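Local coordinates for beta-glucanase (Podospora anserina, PDB 4LE4), which probably hydrolyses beta-linked glucans as a family 131 glycoside hydrolase and binds the cello-oligosaccharide cellotriose, at residues Thr112-Ile117 with Leu210-Ser215; Leu66-Tyr71 with Tyr217-Glu222; Met77-Leu82 with Asp204-Val209; Asp105-Ala110 with Asn221-Trp226. All blocks are in the same frame, centred on the assembly; numbering follows the deposited sequence.

Interaction 1 (Thr112-Ile117 with Leu210-Ser215); sequences TREHQI and LELPRS
Gln116 and Leu210 exchange two backbone hydrogen bonds as an antiparallel hydrogen-bonded pair where two strands of the concanavalin-like β-sandwich run side by side. Beyond the strand ends the pairing continues, Leu212 N donating a hydrogen bond to Glu114 O at 2.8 Å. Arginines then replace the backbone donors. Arg113 NE meets Leu212 O almost straight (2.8 Å, 175°) in its guanidinium plane, while Arg214 NE reaches Thr112 O at 2.7 Å along a more bent path. The long, multi-donor arginine suits both places, since NH1 of Arg113 still pairs with Asp219 and NH2 of Arg214 with Trp131 O. Glu211 lays its carboxylate flat over the Arg113 guanidinium, CD 3.5 Å above the plane; its OE1 takes a salt bridge from Arg78, and His115 NE2 bonds to Glu222. On the face bearing Gln116 and Leu210, Gln116 NE2 is held by Glu114 OE2, which Lys128 also pairs. Over the His115 ring sits Glu211 CG, 3.9 Å from the centroid and offset toward the rim.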
loop_
_atom_site.group_PDB
_atom_site.type_symbol
_atom_site.label_atom_id
_atom_site.label_comp_id
_atom_site.label_asym_id
_atom_site.label_seq_id
_atom_site.Cartn_x
_atom_site.Cartn_y
_atom_site.Cartn_z
ATOM N N THR A 112 -5.997 10.704 14.707
ATOM C CA THR A 112 -6.999 11.770 14.606
ATOM C C THR A 112 -7.276 12.200 13.176
ATOM O O THR A 112 -8.153 13.039 12.936
ATOM C CB THR A 112 -6.535 13.023 15.365
ATOM O OG1 THR A 112 -5.179 13.315 14.976
ATOM C CG2 THR A 112 -6.630 12.803 16.868
ATOM N N ARG A 113 -6.536 11.626 12.224
ATOM C CA ARG A 113 -6.696 11.986 10.818
ATOM C C ARG A 113 -6.909 10.784 9.938
ATOM O O ARG A 113 -6.314 9.741 10.160
ATOM C CB ARG A 113 -5.466 12.736 10.320
ATOM C CG ARG A 113 -5.369 14.113 10.967
ATOM C CD ARG A 113 -4.021 14.752 10.719
ATOM N NE ARG A 113 -3.850 15.194 9.345
ATOM C CZ ARG A 113 -2.775 15.856 8.946
ATOM N NH1 ARG A 113 -1.826 16.130 9.830
ATOM N NH2 ARG A 113 -2.630 16.228 7.682
ATOM N N GLU A 114 -7.733 10.954 8.912
ATOM C CA GLU A 114 -7.999 9.839 8.014
ATOM C C GLU A 114 -6.814 9.581 7.076
ATOM O O GLU A 114 -6.231 10.513 6.529
ATOM C CB GLU A 114 -9.261 10.121 7.197
ATOM C CG GLU A 114 -9.518 9.104 6.068
ATOM C CD GLU A 114 -10.852 9.360 5.326
ATOM O OE1 GLU A 114 -11.698 10.157 5.806
ATOM O OE2 GLU A 114 -11.060 8.749 4.266
ATOM N N HIS A 115 -6.460 8.306 6.905
ATOM C CA HIS A 115 -5.390 7.927 5.986
ATOM C C HIS A 115 -6.026 6.974 5.004
ATOM O O HIS A 115 -6.871 6.171 5.395
ATOM C CB HIS A 115 -4.263 7.165 6.696
ATOM C CG HIS A 115 -3.511 7.995 7.693
ATOM N ND1 HIS A 115 -4.075 8.432 8.876
ATOM C CD2 HIS A 115 -2.237 8.446 7.693
ATOM C CE1 HIS A 115 -3.173 9.115 9.564
ATOM N NE2 HIS A 115 -2.050 9.138 8.867
ATOM N N GLN A 116 -5.635 7.109 3.747
ATOM C CA GLN A 116 -6.095 6.237 2.654
ATOM C C GLN A 116 -4.778 5.590 2.204
ATOM O O GLN A 116 -3.832 6.281 1.873
ATOM C CB GLN A 116 -6.756 7.082 1.570
ATOM C CG GLN A 116 -8.141 7.582 2.087
ATOM C CD GLN A 116 -8.703 8.751 1.310
ATOM O OE1 GLN A 116 -8.235 9.067 0.223
ATOM N NE2 GLN A 116 -9.727 9.399 1.868
ATOM N N ILE A 117 -4.767 4.264 2.177
ATOM C CA ILE A 117 -3.558 3.483 1.931
ATOM C C ILE A 117 -3.697 2.444 0.830
ATOM O O ILE A 117 -4.688 1.720 0.802
ATOM C CB ILE A 117 -3.219 2.749 3.252
ATOM C CG1 ILE A 117 -3.116 3.793 4.397
ATOM C CG2 ILE A 117 -1.928 1.957 3.113
ATOM C CD1 ILE A 117 -3.235 3.222 5.812
ATOM N N LEU A 210 -2.001 8.566 1.776
ATOM C CA LEU A 210 -2.590 9.884 1.625
ATOM C C LEU A 210 -3.214 10.161 3.000
ATOM O O LEU A 210 -3.866 9.294 3.562
ATOM C CB LEU A 210 -3.663 9.859 0.520
ATOM C CG LEU A 210 -4.421 11.132 0.125
ATOM C CD1 LEU A 210 -5.088 10.964 -1.219
ATOM C CD2 LEU A 210 -5.471 11.407 1.179
ATOM N N GLU A 211 -2.980 11.350 3.563
ATOM C CA GLU A 211 -3.560 11.672 4.868
ATOM C C GLU A 211 -4.366 12.967 4.760
ATOM O O GLU A 211 -3.850 13.987 4.309
ATOM C CB GLU A 211 -2.465 11.868 5.931
ATOM C CG GLU A 211 -2.974 12.279 7.338
ATOM C CD GLU A 211 -1.841 12.473 8.353
ATOM O OE1 GLU A 211 -0.798 13.044 7.998
ATOM O OE2 GLU A 211 -1.984 12.043 9.507
ATOM N N LEU A 212 -5.627 12.935 5.169
ATOM C CA LEU A 212 -6.449 14.147 5.098
ATOM C C LEU A 212 -6.172 15.066 6.277
ATOM O O LEU A 212 -5.776 14.611 7.339
ATOM C CB LEU A 212 -7.935 13.796 5.132
ATOM C CG LEU A 212 -8.552 12.955 4.006
ATOM C CD1 LEU A 212 -7.966 11.564 4.011
ATOM C CD2 LEU A 212 -10.067 12.852 4.241
ATOM N N PRO A 213 -6.354 16.379 6.099
ATOM C CA PRO A 213 -6.125 17.290 7.224
ATOM C C PRO A 213 -7.357 17.197 8.129
ATOM O O PRO A 213 -8.391 16.662 7.726
ATOM C CB PRO A 213 -6.045 18.655 6.554
ATOM C CG PRO A 213 -7.071 18.526 5.452
ATOM C CD PRO A 213 -6.768 17.117 4.887
ATOM N N ARG A 214 -7.223 17.652 9.367
ATOM C CA ARG A 214 -8.351 17.710 10.292
ATOM C C ARG A 214 -8.065 18.912 11.166
ATOM O O ARG A 214 -6.968 19.075 11.705
ATOM C CB ARG A 214 -8.501 16.483 11.186
ATOM C CG ARG A 214 -9.707 16.646 12.162
ATOM C CD ARG A 214 -9.972 15.428 13.068
ATOM N NE ARG A 214 -10.460 14.265 12.315
ATOM C CZ ARG A 214 -11.713 14.110 11.899
ATOM N NH1 ARG A 214 -12.624 15.044 12.174
ATOM N NH2 ARG A 214 -12.049 13.038 11.172
ATOM N N SER A 215 -9.068 19.772 11.260
ATOM C CA SER A 215 -8.961 20.990 12.037
ATOM C C SER A 215 -8.360 20.789 13.429
ATOM O O SER A 215 -8.812 19.951 14.206
ATOM C CB SER A 215 -10.351 21.622 12.143
ATOM O OG SER A 215 -10.252 22.844 12.826
HETATM O O HOH W 1 -9.141 13.485 8.657
#

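Interaction 2 (Leu66-Tyr71 with Tyr217-Glu222); sequences LDNTAY and YPDSNE
Leu66 and Glu222 form an antiparallel hydrogen-bonded pair, Leu66 N to Glu222 O at 2.9 Å and Glu222 N to Leu66 O at 3.0 Å, after which Asp67-Ala70 leaves the pairing in a type I β-turn. Asp67 is well suited to start that turn: its OD1 takes the backbone N of Thr69 in an Asx turn and the Thr69 hydroxyl through its syn lone pair. The Asp67 CB meanwhile rests against Asn221 OD1. Farther along, Tyr71 and Asp219 reach toward each other tip to tip. The phenol donates to the syn lone pair of Asp219 OD2 at 2.6 Å, with that oxygen near the plane of the ring; a tyrosine is long enough to bring a hydroxyl across from just beyond the turn. Asn68 slides past Asp219 in the opposite direction, amide and carboxylate nearly coplanar, and its OD1 lies 3.2 Å from Asp219 CB. Water 2 bridges Asn68 O and Asp219 OD2, donating to both. Both segments belong to connections that cross from one sheet of the sandwich to the other, 61-66 to 78-84 and 209-211 to 222-233. Asp219 OD1 is salt-bridged to Arg113, so the carboxylate has partners at both oxygens; a phenol, a water and a guanidinium gathered round it would be expected to stabilise its negative charge.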
loop_
_atom_site.group_PDB
_atom_site.type_symbol
_atom_site.label_atom_id
_atom_site.label_comp_id
_atom_site.label_asym_id
_atom_site.label_seq_id
_atom_site.Cartn_x
_atom_site.Cartn_y
_atom_site.Cartn_z
ATOM N N LEU A 66 5.649 10.708 5.690
ATOM C CA LEU A 66 4.925 11.933 5.429
ATOM C C LEU A 66 5.570 12.892 6.410
ATOM O O LEU A 66 5.653 12.586 7.612
ATOM C CB LEU A 66 3.457 11.826 5.807
ATOM C CG LEU A 66 2.611 10.850 4.997
ATOM C CD1 LEU A 66 1.146 10.831 5.531
ATOM C CD2 LEU A 66 2.650 11.319 3.555
ATOM N N ASP A 67 6.043 14.024 5.915
ATOM C CA ASP A 67 6.623 15.015 6.821
ATOM C C ASP A 67 5.969 16.351 6.530
ATOM O O ASP A 67 4.976 16.384 5.830
ATOM C CB ASP A 67 8.155 15.071 6.698
ATOM C CG ASP A 67 8.657 15.649 5.363
ATOM O OD1 ASP A 67 7.872 16.207 4.565
ATOM O OD2 ASP A 67 9.890 15.552 5.127
ATOM N N ASN A 68 6.514 17.457 7.044
ATOM C CA ASN A 68 5.870 18.741 6.816
ATOM C C ASN A 68 5.841 19.223 5.384
ATOM O O ASN A 68 5.086 20.144 5.055
ATOM C CB ASN A 68 6.490 19.831 7.687
ATOM C CG ASN A 68 6.307 19.569 9.162
ATOM O OD1 ASN A 68 5.209 19.224 9.621
ATOM N ND2 ASN A 68 7.386 19.739 9.929
ATOM N N THR A 69 6.634 18.597 4.516
ATOM C CA THR A 69 6.698 19.018 3.114
ATOM C C THR A 69 5.998 18.052 2.137
ATOM O O THR A 69 6.052 18.249 0.924
ATOM C CB THR A 69 8.151 19.096 2.655
ATOM O OG1 THR A 69 8.686 17.766 2.596
ATOM C CG2 THR A 69 8.985 19.898 3.679
ATOM N N ALA A 70 5.371 17.018 2.677
ATOM C CA ALA A 70 4.731 15.998 1.854
ATOM C C ALA A 70 3.406 16.415 1.215
ATOM O O ALA A 70 2.399 15.738 1.390
ATOM C CB ALA A 70 4.550 14.728 2.665
ATOM N N TYR A 71 3.442 17.503 0.448
ATOM C CA TYR A 71 2.254 18.010 -0.228
ATOM C C TYR A 71 2.540 18.049 -1.716
ATOM O O TYR A 71 3.550 18.618 -2.138
ATOM C CB TYR A 71 1.910 19.414 0.284
ATOM C CG TYR A 71 1.369 19.408 1.686
ATOM C CD1 TYR A 71 0.001 19.239 1.922
ATOM C CD2 TYR A 71 2.223 19.514 2.781
ATOM C CE1 TYR A 71 -0.503 19.179 3.193
ATOM C CE2 TYR A 71 1.726 19.435 4.068
ATOM C CZ TYR A 71 0.357 19.269 4.263
ATOM O OH TYR A 71 -0.140 19.157 5.533
ATOM N N TYR A 217 -5.212 19.761 14.063
ATOM C CA TYR A 217 -4.213 18.696 14.166
ATOM C C TYR A 217 -3.047 18.997 13.235
ATOM O O TYR A 217 -3.126 18.813 12.013
ATOM C CB TYR A 217 -4.869 17.316 13.893
ATOM C CG TYR A 217 -5.895 16.977 14.955
ATOM C CD1 TYR A 217 -5.495 16.599 16.246
ATOM C CD2 TYR A 217 -7.251 17.152 14.715
ATOM C CE1 TYR A 217 -6.422 16.421 17.265
ATOM C CE2 TYR A 217 -8.198 16.973 15.730
ATOM C CZ TYR A 217 -7.770 16.612 17.008
ATOM O OH TYR A 217 -8.692 16.480 18.025
ATOM N N PRO A 218 -1.921 19.458 13.818
ATOM C CA PRO A 218 -0.723 19.804 13.060
ATOM C C PRO A 218 0.010 18.583 12.561
ATOM O O PRO A 218 -0.135 17.499 13.135
ATOM C CB PRO A 218 0.103 20.574 14.082
ATOM C CG PRO A 218 -0.122 19.762 15.306
ATOM C CD PRO A 218 -1.618 19.447 15.268
ATOM N N ASP A 219 0.785 18.769 11.490
ATOM C CA ASP A 219 1.587 17.703 10.923
ATOM C C ASP A 219 2.729 17.305 11.858
ATOM O O ASP A 219 3.339 18.154 12.524
ATOM C CB ASP A 219 2.232 18.128 9.584
ATOM C CG ASP A 219 1.222 18.346 8.484
ATOM O OD1 ASP A 219 0.113 17.775 8.581
ATOM O OD2 ASP A 219 1.536 19.083 7.517
ATOM N N SER A 220 2.983 16.005 11.921
ATOM C CA SER A 220 4.101 15.449 12.651
ATOM C C SER A 220 4.551 14.334 11.703
ATOM O O SER A 220 3.760 13.828 10.895
ATOM C CB SER A 220 3.684 14.861 14.000
ATOM O OG SER A 220 2.731 13.818 13.854
ATOM N N ASN A 221 5.812 13.951 11.791
ATOM C CA ASN A 221 6.309 12.911 10.914
ATOM C C ASN A 221 5.599 11.599 11.175
ATOM O O ASN A 221 5.374 11.211 12.320
ATOM C CB ASN A 221 7.817 12.764 11.094
ATOM C CG ASN A 221 8.592 13.894 10.429
ATOM O OD1 ASN A 221 8.034 14.934 10.110
ATOM N ND2 ASN A 221 9.886 13.688 10.222
ATOM N N GLU A 222 5.245 10.926 10.082
ATOM C CA GLU A 222 4.554 9.642 10.132
ATOM C C GLU A 222 5.271 8.681 9.206
ATOM O O GLU A 222 5.502 9.002 8.037
ATOM C CB GLU A 222 3.106 9.812 9.690
ATOM C CG GLU A 222 2.314 10.665 10.667
ATOM C CD GLU A 222 0.872 10.867 10.253
ATOM O OE1 GLU A 222 0.366 10.019 9.496
ATOM O OE2 GLU A 222 0.248 11.863 10.691
HETATM O O HOH W 2 3.337 20.977 7.093
HETATM O O HOH W 3 6.619 18.508 12.226
#

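Interaction 3 (Met77-Leu82 with Asp204-Val209); sequences MRRTEL and DWHVGV
Glu81 OE1 accepts two hydrogen bonds, one from Arg79 NH2 on its syn side and one from His206 ND1 on its anti side. The histidine bond is short, 2.5 Å from ND1 to OE1, and the carboxylate and imidazole planes are turned 64° apart. Arg79 grips the same carboxylate side-on, its NE reaching OE2 at 2.6 Å nearly straight, so the glutamate is fixed through both oxygens. With its other nitrogen, NE2, His206 bonds to Glu121, making the ring a bridge between two acids. The backbones beneath belong to a β-sheet of the concanavalin-like sandwich, in which Thr80 pairs with Val209 and Leu82 with Val207, both antiparallel and hydrogen-bonded. Between them the 204-209 segment turns a corner at Gly208, whose CA lies 4.2 Å from Glu81 CA; its backbone angles (phi 154°, psi -156°) and the closeness of the Thr80 carbonyl leave no room for a side chain. Leu82 and Val207 put their branched side chains on one face, CB to CB 4.4 Å, where Trp226 also packs on Val207.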
loop_
_atom_site.group_PDB
_atom_site.type_symbol
_atom_site.label_atom_id
_atom_site.label_comp_id
_atom_site.label_asym_id
_atom_site.label_seq_id
_atom_site.Cartn_x
_atom_site.Cartn_y
_atom_site.Cartn_z
ATOM N N MET A 77 -3.891 17.736 1.304
ATOM C CA MET A 77 -3.756 16.385 1.880
ATOM C C MET A 77 -2.248 16.049 1.756
ATOM O O MET A 77 -1.617 16.453 0.771
ATOM C CB MET A 77 -4.494 15.304 1.043
ATOM C CG MET A 77 -5.939 15.554 0.669
ATOM S SD MET A 77 -6.174 16.254 -0.988
ATOM C CE MET A 77 -6.091 14.882 -2.024
ATOM N N ARG A 78 -1.673 15.338 2.721
ATOM C CA ARG A 78 -0.249 14.925 2.622
ATOM C C ARG A 78 -0.212 13.602 1.847
ATOM O O ARG A 78 -1.049 12.727 2.068
ATOM C CB ARG A 78 0.379 14.639 3.985
ATOM C CG ARG A 78 0.229 15.726 4.998
ATOM C CD ARG A 78 0.308 15.105 6.418
ATOM N NE ARG A 78 1.681 15.201 6.791
ATOM C CZ ARG A 78 2.262 14.778 7.903
ATOM N NH1 ARG A 78 1.616 14.139 8.892
ATOM N NH2 ARG A 78 3.539 15.084 8.032
ATOM N N ARG A 79 0.772 13.444 0.966
ATOM C CA ARG A 79 0.878 12.220 0.162
ATOM C C ARG A 79 2.309 11.855 -0.198
ATOM O O ARG A 79 3.100 12.714 -0.499
ATOM C CB ARG A 79 0.144 12.385 -1.188
ATOM C CG ARG A 79 -1.310 12.821 -1.094
ATOM C CD ARG A 79 -1.839 13.199 -2.458
ATOM N NE ARG A 79 -2.154 12.013 -3.235
ATOM C CZ ARG A 79 -2.889 12.033 -4.344
ATOM N NH1 ARG A 79 -3.377 13.186 -4.799
ATOM N NH2 ARG A 79 -3.128 10.902 -4.988
ATOM N N THR A 80 2.588 10.557 -0.204
ATOM C CA THR A 80 3.863 10.008 -0.664
ATOM C C THR A 80 3.369 8.699 -1.279
ATOM O O THR A 80 2.971 7.768 -0.556
ATOM C CB THR A 80 4.868 9.685 0.457
ATOM O OG1 THR A 80 5.285 10.892 1.106
ATOM C CG2 THR A 80 6.087 9.014 -0.143
ATOM N N GLU A 81 3.368 8.649 -2.601
ATOM C CA GLU A 81 2.843 7.466 -3.292
ATOM C C GLU A 81 3.696 7.073 -4.490
ATOM O O GLU A 81 4.264 7.932 -5.147
ATOM C CB GLU A 81 1.396 7.774 -3.774
ATOM C CG GLU A 81 0.437 8.092 -2.636
ATOM C CD GLU A 81 -0.707 9.020 -3.058
ATOM O OE1 GLU A 81 -1.113 8.977 -4.255
ATOM O OE2 GLU A 81 -1.194 9.791 -2.197
ATOM N N LEU A 82 3.760 5.760 -4.751
ATOM C CA LEU A 82 4.469 5.168 -5.869
ATOM C C LEU A 82 3.375 4.467 -6.684
ATOM O O LEU A 82 2.443 3.916 -6.111
ATOM C CB LEU A 82 5.466 4.082 -5.391
ATOM C CG LEU A 82 6.447 4.555 -4.311
ATOM C CD1 LEU A 82 7.321 3.413 -3.863
ATOM C CD2 LEU A 82 7.264 5.692 -4.882
ATOM N N ASP A 204 -2.887 3.303 -11.981
ATOM C CA ASP A 204 -3.566 4.088 -10.973
ATOM C C ASP A 204 -3.702 3.429 -9.609
ATOM O O ASP A 204 -4.633 3.732 -8.866
ATOM C CB ASP A 204 -4.938 4.470 -11.483
ATOM C CG ASP A 204 -5.784 3.264 -11.783
ATOM O OD1 ASP A 204 -5.283 2.134 -11.655
ATOM O OD2 ASP A 204 -6.964 3.440 -12.158
ATOM N N TRP A 205 -2.793 2.518 -9.290
ATOM C CA TRP A 205 -2.817 1.920 -7.966
ATOM C C TRP A 205 -1.731 2.692 -7.225
ATOM O O TRP A 205 -0.558 2.683 -7.623
ATOM C CB TRP A 205 -2.466 0.443 -7.992
ATOM C CG TRP A 205 -2.573 -0.166 -6.629
ATOM C CD1 TRP A 205 -3.528 0.093 -5.675
ATOM C CD2 TRP A 205 -1.711 -1.155 -6.067
ATOM N NE1 TRP A 205 -3.313 -0.681 -4.553
ATOM C CE2 TRP A 205 -2.200 -1.452 -4.767
ATOM C CE3 TRP A 205 -0.569 -1.827 -6.532
ATOM C CZ2 TRP A 205 -1.589 -2.376 -3.935
ATOM C CZ3 TRP A 205 0.032 -2.762 -5.693
ATOM C CH2 TRP A 205 -0.478 -3.023 -4.416
ATOM N N HIS A 206 -2.122 3.320 -6.127
ATOM C CA HIS A 206 -1.217 4.162 -5.359
ATOM C C HIS A 206 -0.657 3.434 -4.157
ATOM O O HIS A 206 -1.325 3.273 -3.150
ATOM C CB HIS A 206 -1.949 5.433 -4.915
ATOM C CG HIS A 206 -2.376 6.306 -6.051
ATOM N ND1 HIS A 206 -1.961 7.612 -6.179
ATOM C CD2 HIS A 206 -3.172 6.056 -7.120
ATOM C CE1 HIS A 206 -2.478 8.132 -7.282
ATOM N NE2 HIS A 206 -3.216 7.205 -7.872
ATOM N N VAL A 207 0.573 2.970 -4.302
ATOM C CA VAL A 207 1.287 2.253 -3.251
ATOM C C VAL A 207 1.893 3.334 -2.405
ATOM O O VAL A 207 2.908 3.957 -2.759
ATOM C CB VAL A 207 2.397 1.370 -3.834
ATOM C CG1 VAL A 207 3.202 0.674 -2.696
ATOM C CG2 VAL A 207 1.764 0.356 -4.762
ATOM N N GLY A 208 1.268 3.551 -1.262
ATOM C CA GLY A 208 1.726 4.616 -0.408
ATOM C C GLY A 208 0.575 5.089 0.436
ATOM O O GLY A 208 -0.397 4.355 0.621
ATOM N N VAL A 209 0.663 6.331 0.902
ATOM C CA VAL A 209 -0.300 6.890 1.837
ATOM C C VAL A 209 -0.717 8.315 1.553
ATOM O O VAL A 209 0.083 9.164 1.183
ATOM C CB VAL A 209 0.294 6.902 3.291
ATOM C CG1 VAL A 209 -0.829 7.295 4.321
ATOM C CG2 VAL A 209 0.918 5.560 3.643
#

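Interaction 4 (Asp105-Ala110 with Asn221-Trp226); sequences DINAPA and NEDFYW
Asn107 and Asp223 cross with the amide and carboxylate planes 79° apart, so ND2 comes down on Asp223 OD2 from above the carboxylate plane at 2.8 Å. Asp223 OD2 itself lies close to the amide plane, so the N-H points at it. Asn107 O also accepts from Asp223 N, again at 2.8 Å. One residue thus holds the strand by both backbone and side chain, which suits an asparagine in a turn. It occupies the third position of the type II β-turn Asp105-Ala108, with a left-handed backbone (phi 52°, psi 43°) that asparagine tolerates well. The turn belongs to the loop after strand 94-102 of the β-sandwich, and residues 107-110 run roughly perpendicular to 221-224, at the start of strand 222-233. Farther along, the Pro109 ring crosses Phe224 obliquely, CB 3.6 Å from CZ, an apolar contact between a proline ring and an aromatic. Glu222 extends under the loop, its OE1 accepting from His115 NE2 and its OE2 taking a weak hydrogen bond from Ala110 N at 3.4 Å. Asp223 OD1 turns to Thr65. Water 5 donates to Ile106 O and Asp223 OD2 and accepts from Tyr225 OH at 2.6 Å.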
loop_
_atom_site.group_PDB
_atom_site.type_symbol
_atom_site.label_atom_id
_atom_site.label_comp_id
_atom_site.label_asym_id
_atom_site.label_seq_id
_atom_site.Cartn_x
_atom_site.Cartn_y
_atom_site.Cartn_z
ATOM N N ASP A 105 5.536 2.557 16.940
ATOM C CA ASP A 105 4.998 3.576 17.822
ATOM C C ASP A 105 5.757 4.904 17.595
ATOM O O ASP A 105 5.247 5.971 17.914
ATOM C CB ASP A 105 5.107 3.131 19.287
ATOM C CG ASP A 105 3.956 2.242 19.701
ATOM O OD1 ASP A 105 2.826 2.434 19.173
ATOM O OD2 ASP A 105 4.168 1.367 20.569
ATOM N N ILE A 106 6.973 4.843 17.044
ATOM C CA ILE A 106 7.733 6.070 16.763
ATOM C C ILE A 106 7.218 6.579 15.417
ATOM O O ILE A 106 7.078 5.796 14.463
ATOM C CB ILE A 106 9.255 5.810 16.642
ATOM C CG1 ILE A 106 9.843 5.473 18.017
ATOM C CG2 ILE A 106 9.950 7.035 16.062
ATOM C CD1 ILE A 106 9.754 6.600 19.023
ATOM N N ASN A 107 6.919 7.868 15.351
ATOM C CA ASN A 107 6.373 8.467 14.137
ATOM C C ASN A 107 5.155 7.648 13.677
ATOM O O ASN A 107 4.996 7.354 12.490
ATOM C CB ASN A 107 7.426 8.506 13.033
ATOM C CG ASN A 107 8.566 9.405 13.384
ATOM O OD1 ASN A 107 8.400 10.316 14.187
ATOM N ND2 ASN A 107 9.720 9.182 12.784
ATOM N N ALA A 108 4.310 7.278 14.633
ATOM C CA ALA A 108 3.120 6.509 14.290
ATOM C C ALA A 108 2.108 7.378 13.555
ATOM O O ALA A 108 2.002 8.572 13.806
ATOM C CB ALA A 108 2.488 5.951 15.554
ATOM N N PRO A 109 1.337 6.787 12.634
ATOM C CA PRO A 109 0.347 7.613 11.929
ATOM C C PRO A 109 -0.644 8.198 12.952
ATOM O O PRO A 109 -1.022 7.531 13.928
ATOM C CB PRO A 109 -0.321 6.619 10.959
ATOM C CG PRO A 109 -0.031 5.284 11.537
ATOM C CD PRO A 109 1.395 5.437 12.060
ATOM N N ALA A 110 -1.037 9.442 12.730
ATOM C CA ALA A 110 -1.964 10.140 13.629
ATOM C C ALA A 110 -3.346 9.467 13.599
ATOM O O ALA A 110 -3.944 9.337 12.518
ATOM C CB ALA A 110 -2.089 11.585 13.188
ATOM N N ASN A 221 5.812 13.951 11.791
ATOM C CA ASN A 221 6.309 12.911 10.914
ATOM C C ASN A 221 5.599 11.599 11.175
ATOM O O ASN A 221 5.374 11.211 12.320
ATOM C CB ASN A 221 7.817 12.764 11.094
ATOM C CG ASN A 221 8.592 13.894 10.429
ATOM O OD1 ASN A 221 8.034 14.934 10.110
ATOM N ND2 ASN A 221 9.886 13.688 10.222
ATOM N N GLU A 222 5.245 10.926 10.082
ATOM C CA GLU A 222 4.554 9.642 10.132
ATOM C C GLU A 222 5.271 8.681 9.206
ATOM O O GLU A 222 5.502 9.002 8.037
ATOM C CB GLU A 222 3.106 9.812 9.690
ATOM C CG GLU A 222 2.314 10.665 10.667
ATOM C CD GLU A 222 0.872 10.867 10.253
ATOM O OE1 GLU A 222 0.366 10.019 9.496
ATOM O OE2 GLU A 222 0.248 11.863 10.691
ATOM N N ASP A 223 5.622 7.520 9.743
ATOM C CA ASP A 223 6.348 6.493 8.995
ATOM C C ASP A 223 5.490 5.240 8.783
ATOM O O ASP A 223 4.861 4.747 9.717
ATOM C CB ASP A 223 7.619 6.066 9.746
ATOM C CG ASP A 223 8.686 7.181 9.838
ATOM O OD1 ASP A 223 8.792 8.015 8.903
ATOM O OD2 ASP A 223 9.453 7.201 10.842
ATOM N N PHE A 224 5.526 4.703 7.563
ATOM C CA PHE A 224 4.786 3.485 7.204
ATOM C C PHE A 224 5.799 2.542 6.560
ATOM O O PHE A 224 6.559 2.958 5.711
ATOM C CB PHE A 224 3.680 3.830 6.208
ATOM C CG PHE A 224 2.732 4.904 6.701
ATOM C CD1 PHE A 224 3.096 6.239 6.664
ATOM C CD2 PHE A 224 1.481 4.558 7.212
ATOM C CE1 PHE A 224 2.227 7.243 7.132
ATOM C CE2 PHE A 224 0.602 5.544 7.684
ATOM C CZ PHE A 224 0.967 6.874 7.646
ATOM N N TYR A 225 5.783 1.279 6.949
ATOM C CA TYR A 225 6.749 0.294 6.458
ATOM C C TYR A 225 6.062 -0.647 5.506
ATOM O O TYR A 225 4.975 -1.118 5.792
ATOM C CB TYR A 225 7.326 -0.459 7.645
ATOM C CG TYR A 225 8.048 0.511 8.546
ATOM C CD1 TYR A 225 9.407 0.756 8.379
ATOM C CD2 TYR A 225 7.351 1.252 9.509
ATOM C CE1 TYR A 225 10.075 1.725 9.148
ATOM C CE2 TYR A 225 7.996 2.217 10.282
ATOM C CZ TYR A 225 9.369 2.452 10.099
ATOM O OH TYR A 225 10.052 3.383 10.868
ATOM N N TRP A 226 6.704 -0.907 4.378
ATOM C CA TRP A 226 6.096 -1.735 3.327
ATOM C C TRP A 226 7.056 -2.772 2.781
ATOM O O TRP A 226 8.253 -2.491 2.672
ATOM C CB TRP A 226 5.754 -0.857 2.116
ATOM C CG TRP A 226 4.785 0.241 2.350
ATOM C CD1 TRP A 226 4.985 1.398 3.085
ATOM C CD2 TRP A 226 3.462 0.300 1.853
ATOM N NE1 TRP A 226 3.850 2.160 3.069
ATOM C CE2 TRP A 226 2.894 1.518 2.318
ATOM C CE3 TRP A 226 2.684 -0.556 1.059
ATOM C CZ2 TRP A 226 1.581 1.904 2.009
ATOM C CZ3 TRP A 226 1.367 -0.167 0.756
ATOM C CH2 TRP A 226 0.839 1.049 1.231
HETATM O O HOH W 4 5.559 4.186 12.233
HETATM O O HOH W 5 9.242 5.036 12.738
HETATM O O HOH W 6 6.357 12.096 15.121
HETATM O O HOH W 7 11.817 11.498 11.630
HETATM O O HOH W 8 3.485 10.690 14.456
#

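In the fold
Along the chain the first segments come in the order 2, 3, 4, 1 and their partners in the order 3, 1, 2, 4, so distant parts of the sequence are brought together within one catalytic domain. Interactions 1 and 3 join neighbouring strands of one sheet, 78-84, 205-207, 209-211 and 115-120, with centres about 12 Å apart. Interactions 2 and 4 share Asn221 and Glu222, have centres about 11 Å apart, and both meet strand 222-233 of the other sheet. The two sheets touch where Val209 packs on Phe224 and Ile117 on Trp226. A polar cluster of Arg78, His115, Glu211 and Glu222 ties all four contacts together at one end of the sandwich.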